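PDB 5U31: CRISPR-associated endonuclease Cas12b from Alicyclobacillus acidoterrestris, which uses a guide RNA to recognise matching DNA beside a protospacer adjacent motif and cleaves it with a RuvC-type nuclease domain in antiviral defence. Local coordinates for residues N757-E766 and A805-L813. The protein carries 3 engineered substitutions. Sequence-based numbering, arbitrary orientation.
Sequences NSIEQIEYLE and AKEDRLKKL. With nucleotides of chain B.
An antiparallel helix pair joins the REC2 and RuvC-II domains against the guide RNA: helix 759-776, from its capped start, runs beside helix 796-822, with local axes 10.6 Å apart at an angle of 169°. Arg809, its chain extended from CG to NE, runs CG and CD alongside the backbone O of Asn757. Its NH2 donates to that O of Asn757 at 3.1 Å, nearly straight at 162°, and the acceptor lies in both the carbonyl and guanidinium planes. The same NH2 also bonds Ser577. Ile759 lays CD1 over one face of the Arg809 guanidinium, 3.6 Å from NH1 and offset toward the rim. One residue earlier, Ser758 N-caps the helix, its OG accepting from the backbone N of Gln761 and also bonding Gly755 O.

Along the helices Ile762 is the apolar wedge. Its CG2 rests on the aliphatic part of Lys806, 3.7 Å from CE, while CD1 meets CD of Arg809 and CG1 faces the CB of Ala805. Leu765 CD1 lies 4.1 Å from CB of Ala805. Lys806, bent at chi2 and again at chi4 (72°), brings NZ to OE2 of Glu766 in a weak 3.3 Å salt bridge; Arg799 takes the other carboxylate oxygen.

Toward the RNA, the Asn757 and Lys812 side chains cross at about a right angle, ND2 against CD. Extended beyond CG, Lys812 carries NZ to O2 of C90 of chain B at 3.0 Å and, more weakly, to OD2 of Asp808, whose OD1 accepts from N2 of a guanine of the bound RNA. Asp808, tied to both lysine and base, is consistent with a domain junction whose packing is linked to the guide, and its carboxylate would be expected to temper the lysine's charge beside the bases.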
loop_
_atom_site.group_PDB
_atom_site.type_symbol
_atom_site.label_atom_id
_atom_site.label_comp_id
_atom_site.label_asym_id
_atom_site.label_seq_id
_atom_site.Cartn_x
_atom_site.Cartn_y
_atom_site.Cartn_z
ATOM N N ASN A 757 9.337 16.639 -3.974
ATOM C CA ASN A 757 8.632 15.363 -3.873
ATOM C C ASN A 757 9.046 14.580 -2.633
ATOM O O ASN A 757 8.995 13.343 -2.623
ATOM C CB ASN A 757 8.857 14.527 -5.124
ATOM C CG ASN A 757 8.499 15.274 -6.378
ATOM O OD1 ASN A 757 7.725 16.220 -6.330
ATOM N ND2 ASN A 757 9.064 14.868 -7.507
ATOM N N SER A 758 9.432 15.294 -1.578
ATOM C CA SER A 758 9.946 14.712 -0.354
ATOM C C SER A 758 8.802 14.313 0.575
ATOM O O SER A 758 7.674 14.790 0.455
ATOM C CB SER A 758 10.879 15.695 0.358
ATOM O OG SER A 758 10.165 16.801 0.890
ATOM N N ILE A 759 9.120 13.416 1.514
ATOM C CA ILE A 759 8.177 13.078 2.574
ATOM C C ILE A 759 7.845 14.317 3.390
ATOM O O ILE A 759 6.693 14.534 3.777
ATOM C CB ILE A 759 8.742 11.951 3.462
ATOM C CG1 ILE A 759 8.876 10.648 2.674
ATOM C CG2 ILE A 759 7.883 11.698 4.689
ATOM C CD1 ILE A 759 7.592 9.859 2.528
ATOM N N GLU A 760 8.845 15.157 3.655
ATOM C CA GLU A 760 8.647 16.272 4.574
ATOM C C GLU A 760 7.625 17.270 4.039
ATOM O O GLU A 760 6.863 17.859 4.814
ATOM C CB GLU A 760 9.971 16.983 4.864
ATOM C CG GLU A 760 9.827 18.118 5.867
ATOM C CD GLU A 760 11.011 19.053 5.856
ATOM O OE1 GLU A 760 12.100 18.616 5.418
ATOM O OE2 GLU A 760 10.856 20.225 6.274
ATOM N N GLN A 761 7.600 17.492 2.726
ATOM C CA GLN A 761 6.622 18.437 2.201
ATOM C C GLN A 761 5.213 17.867 2.261
ATOM O O GLN A 761 4.254 18.593 2.552
ATOM C CB GLN A 761 6.970 18.837 0.776
ATOM C CG GLN A 761 6.516 20.252 0.480
ATOM C CD GLN A 761 5.219 20.318 -0.293
ATOM O OE1 GLN A 761 4.763 19.316 -0.846
ATOM N NE2 GLN A 761 4.621 21.506 -0.350
ATOM N N ILE A 762 5.062 16.576 1.973
ATOM C CA ILE A 762 3.753 15.949 2.114
ATOM C C ILE A 762 3.302 16.012 3.565
ATOM O O ILE A 762 2.123 16.238 3.857
ATOM C CB ILE A 762 3.793 14.505 1.583
ATOM C CG1 ILE A 762 4.083 14.509 0.082
ATOM C CG2 ILE A 762 2.488 13.790 1.876
ATOM C CD1 ILE A 762 4.311 13.137 -0.500
ATOM N N GLU A 763 4.242 15.850 4.499
ATOM C CA GLU A 763 3.890 15.971 5.908
ATOM C C GLU A 763 3.679 17.429 6.301
ATOM O O GLU A 763 2.873 17.719 7.193
ATOM C CB GLU A 763 4.963 15.314 6.776
ATOM C CG GLU A 763 4.427 14.763 8.088
ATOM C CD GLU A 763 5.465 13.964 8.856
ATOM O OE1 GLU A 763 6.675 14.226 8.680
ATOM O OE2 GLU A 763 5.068 13.069 9.632
ATOM N N TYR A 764 4.387 18.355 5.651
ATOM C CA TYR A 764 4.069 19.769 5.808
ATOM C C TYR A 764 2.617 20.041 5.440
ATOM O O TYR A 764 1.943 20.852 6.087
ATOM C CB TYR A 764 5.018 20.609 4.956
ATOM C CG TYR A 764 4.556 22.026 4.706
ATOM C CD1 TYR A 764 4.481 22.948 5.743
ATOM C CD2 TYR A 764 4.215 22.449 3.428
ATOM C CE1 TYR A 764 4.067 24.250 5.513
ATOM C CE2 TYR A 764 3.801 23.744 3.187
ATOM C CZ TYR A 764 3.729 24.641 4.231
ATOM O OH TYR A 764 3.315 25.934 3.990
ATOM N N LEU A 765 2.116 19.360 4.409
ATOM C CA LEU A 765 0.698 19.440 4.077
ATOM C C LEU A 765 -0.150 18.699 5.104
ATOM O O LEU A 765 -1.171 19.221 5.566
ATOM C CB LEU A 765 0.460 18.872 2.680
ATOM C CG LEU A 765 1.246 19.490 1.524
ATOM C CD1 LEU A 765 0.977 18.727 0.240
ATOM C CD2 LEU A 765 0.892 20.956 1.358
ATOM N N GLU A 766 0.258 17.479 5.470
ATOM C CA GLU A 766 -0.494 16.700 6.449
ATOM C C GLU A 766 -0.603 17.433 7.777
ATOM O O GLU A 766 -1.646 17.380 8.438
ATOM C CB GLU A 766 0.163 15.340 6.661
ATOM C CG GLU A 766 0.048 14.385 5.496
ATOM C CD GLU A 766 -1.241 13.588 5.525
ATOM O OE1 GLU A 766 -2.193 14.010 6.222
ATOM O OE2 GLU A 766 -1.293 12.533 4.855
ATOM N N ALA A 805 -0.237 14.913 -4.276
ATOM C CA ALA A 805 1.186 15.035 -3.988
ATOM C C ALA A 805 1.830 13.670 -3.792
ATOM O O ALA A 805 2.951 13.432 -4.255
ATOM C CB ALA A 805 1.394 15.909 -2.754
ATOM N N LYS A 806 1.138 12.758 -3.104
ATOM C CA LYS A 806 1.677 11.416 -2.916
ATOM C C LYS A 806 1.671 10.633 -4.221
ATOM O O LYS A 806 2.576 9.829 -4.472
ATOM C CB LYS A 806 0.878 10.668 -1.852
ATOM C CG LYS A 806 0.815 11.344 -0.488
ATOM C CD LYS A 806 0.767 10.290 0.616
ATOM C CE LYS A 806 0.245 10.847 1.927
ATOM N NZ LYS A 806 -1.215 11.111 1.853
ATOM N N GLU A 807 0.656 10.857 -5.060
ATOM C CA GLU A 807 0.589 10.185 -6.355
ATOM C C GLU A 807 1.747 10.604 -7.247
ATOM O O GLU A 807 2.368 9.765 -7.912
ATOM C CB GLU A 807 -0.742 10.502 -7.037
ATOM C CG GLU A 807 -1.030 9.671 -8.279
ATOM C CD GLU A 807 -2.168 10.233 -9.114
ATOM O OE1 GLU A 807 -1.888 10.920 -10.117
ATOM O OE2 GLU A 807 -3.344 9.992 -8.766
ATOM N N ASP A 808 2.047 11.901 -7.277
ATOM C CA ASP A 808 3.141 12.392 -8.102
ATOM C C ASP A 808 4.480 11.880 -7.594
ATOM O O ASP A 808 5.355 11.511 -8.385
ATOM C CB ASP A 808 3.120 13.919 -8.129
ATOM C CG ASP A 808 4.069 14.494 -9.155
ATOM O OD1 ASP A 808 3.929 14.147 -10.346
ATOM O OD2 ASP A 808 4.950 15.296 -8.771
ATOM N N ARG A 809 4.656 11.858 -6.273
ATOM C CA ARG A 809 5.880 11.317 -5.700
ATOM C C ARG A 809 6.059 9.857 -6.083
ATOM O O ARG A 809 7.162 9.433 -6.447
ATOM C CB ARG A 809 5.853 11.480 -4.182
ATOM C CG ARG A 809 6.840 10.601 -3.457
ATOM C CD ARG A 809 6.843 10.866 -1.968
ATOM N NE ARG A 809 7.423 9.736 -1.251
ATOM C CZ ARG A 809 8.724 9.569 -1.042
ATOM N NH1 ARG A 809 9.153 8.501 -0.384
ATOM N NH2 ARG A 809 9.595 10.468 -1.487
ATOM N N LEU A 810 4.974 9.081 -6.034
ATOM C CA LEU A 810 5.053 7.652 -6.315
ATOM C C LEU A 810 5.475 7.381 -7.752
ATOM O O LEU A 810 6.299 6.497 -8.011
ATOM C CB LEU A 810 3.703 7.000 -6.045
ATOM C CG LEU A 810 3.738 5.481 -6.097
ATOM C CD1 LEU A 810 4.429 4.962 -4.849
ATOM C CD2 LEU A 810 2.334 4.953 -6.189
ATOM N N LYS A 811 4.898 8.112 -8.706
ATOM C CA LYS A 811 5.182 7.845 -10.108
ATOM C C LYS A 811 6.566 8.346 -10.495
ATOM O O LYS A 811 7.247 7.728 -11.322
ATOM C CB LYS A 811 4.110 8.482 -10.987
ATOM C CG LYS A 811 2.741 7.897 -10.787
ATOM C CD LYS A 811 1.702 8.679 -11.559
ATOM C CE LYS A 811 0.330 8.037 -11.447
ATOM N NZ LYS A 811 -0.705 8.861 -12.117
ATOM N N LYS A 812 6.995 9.467 -9.918
ATOM C CA LYS A 812 8.325 9.976 -10.226
ATOM C C LYS A 812 9.408 9.134 -9.564
ATOM O O LYS A 812 10.512 9.009 -10.108
ATOM C CB LYS A 812 8.432 11.440 -9.805
ATOM C CG LYS A 812 7.591 12.373 -10.661
ATOM C CD LYS A 812 7.684 13.802 -10.182
ATOM C CE LYS A 812 7.010 14.760 -11.145
ATOM N NZ LYS A 812 7.167 16.167 -10.688
ATOM N N LEU A 813 9.109 8.548 -8.402
ATOM C CA LEU A 813 10.046 7.630 -7.760
ATOM C C LEU A 813 10.305 6.417 -8.641
ATOM O O LEU A 813 11.458 6.074 -8.926
ATOM C CB LEU A 813 9.494 7.190 -6.407
ATOM C CG LEU A 813 10.442 7.002 -5.223
ATOM C CD1 LEU A 813 9.737 6.175 -4.160
ATOM C CD2 LEU A 813 11.768 6.358 -5.617
ATOM P P A B 91 10.180 13.644 -16.772
ATOM O OP1 A B 91 11.282 12.657 -16.938
ATOM O OP2 A B 91 9.743 14.486 -17.914
ATOM O "O5'" A B 91 8.930 12.849 -16.196
ATOM C "C5'" A B 91 9.120 11.926 -15.141
ATOM C "C4'" A B 91 7.842 11.641 -14.402
ATOM O "O4'" A B 91 7.215 12.878 -13.983
ATOM C "C3'" A B 91 6.760 10.938 -15.194
ATOM O "O3'" A B 91 6.992 9.549 -15.317
ATOM C "C2'" A B 91 5.511 11.282 -14.402
ATOM O "O2'" A B 91 5.444 10.496 -13.223
ATOM C "C1'" A B 91 5.812 12.722 -13.990
ATOM N N9 A B 91 5.225 13.706 -14.921
ATOM C C8 A B 91 5.853 14.441 -15.895
ATOM N N7 A B 91 5.039 15.239 -16.547
ATOM C C5 A B 91 3.796 15.013 -15.965
ATOM C C6 A B 91 2.513 15.546 -16.202
ATOM N N6 A B 91 2.237 16.463 -17.130
ATOM N N1 A B 91 1.496 15.101 -15.436
ATOM C C2 A B 91 1.752 14.183 -14.500
ATOM N N3 A B 91 2.907 13.607 -14.182
ATOM C C4 A B 91 3.901 14.072 -14.960
ATOM P P C B 33 -1.897 19.457 -7.616
ATOM O OP1 C B 33 -2.396 19.533 -6.226
ATOM O OP2 C B 33 -2.101 20.592 -8.549
ATOM O "O5'" C B 33 -0.339 19.170 -7.568
ATOM C "C5'" C B 33 0.164 18.104 -6.782
ATOM C "C4'" C B 33 1.665 18.046 -6.841
ATOM O "O4'" C B 33 2.081 17.492 -8.124
ATOM C "C3'" C B 33 2.384 19.383 -6.803
ATOM O "O3'" C B 33 2.339 20.081 -5.560
ATOM C "C2'" C B 33 3.736 19.009 -7.387
ATOM O "O2'" C B 33 4.462 18.179 -6.494
ATOM C "C1'" C B 33 3.273 18.132 -8.549
ATOM N N1 C B 33 2.964 18.972 -9.732
ATOM C C2 C B 33 4.023 19.386 -10.544
ATOM O O2 C B 33 5.174 19.008 -10.272
ATOM N N3 C B 33 3.772 20.178 -11.612
ATOM C C4 C B 33 2.526 20.567 -11.877
ATOM N N4 C B 33 2.319 21.344 -12.938
ATOM C C5 C B 33 1.431 20.178 -11.063
ATOM C C6 C B 33 1.692 19.393 -10.014
ATOM P P C B 90 11.346 18.931 -18.423
ATOM O OP1 C B 90 12.417 18.123 -19.063
ATOM O OP2 C B 90 10.205 19.462 -19.215
ATOM O "O5'" C B 90 10.760 18.067 -17.223
ATOM C "C5'" C B 90 11.619 17.585 -16.201
ATOM C "C4'" C B 90 10.841 16.989 -15.059
ATOM O "O4'" C B 90 9.965 17.985 -14.473
ATOM C "C3'" C B 90 9.905 15.854 -15.428
ATOM O "O3'" C B 90 10.577 14.622 -15.571
ATOM C "C2'" C B 90 8.903 15.871 -14.287
ATOM O "O2'" C B 90 9.469 15.274 -13.131
ATOM C "C1'" C B 90 8.767 17.374 -14.038
ATOM N N1 C B 90 7.641 17.959 -14.801
ATOM C C2 C B 90 6.331 17.756 -14.352
ATOM O O2 C B 90 6.142 17.088 -13.325
ATOM N N3 C B 90 5.300 18.292 -15.044
ATOM C C4 C B 90 5.533 19.006 -16.142
ATOM N N4 C B 90 4.487 19.514 -16.792
ATOM C C5 C B 90 6.854 19.232 -16.622
ATOM C C6 C B 90 7.869 18.698 -15.929
#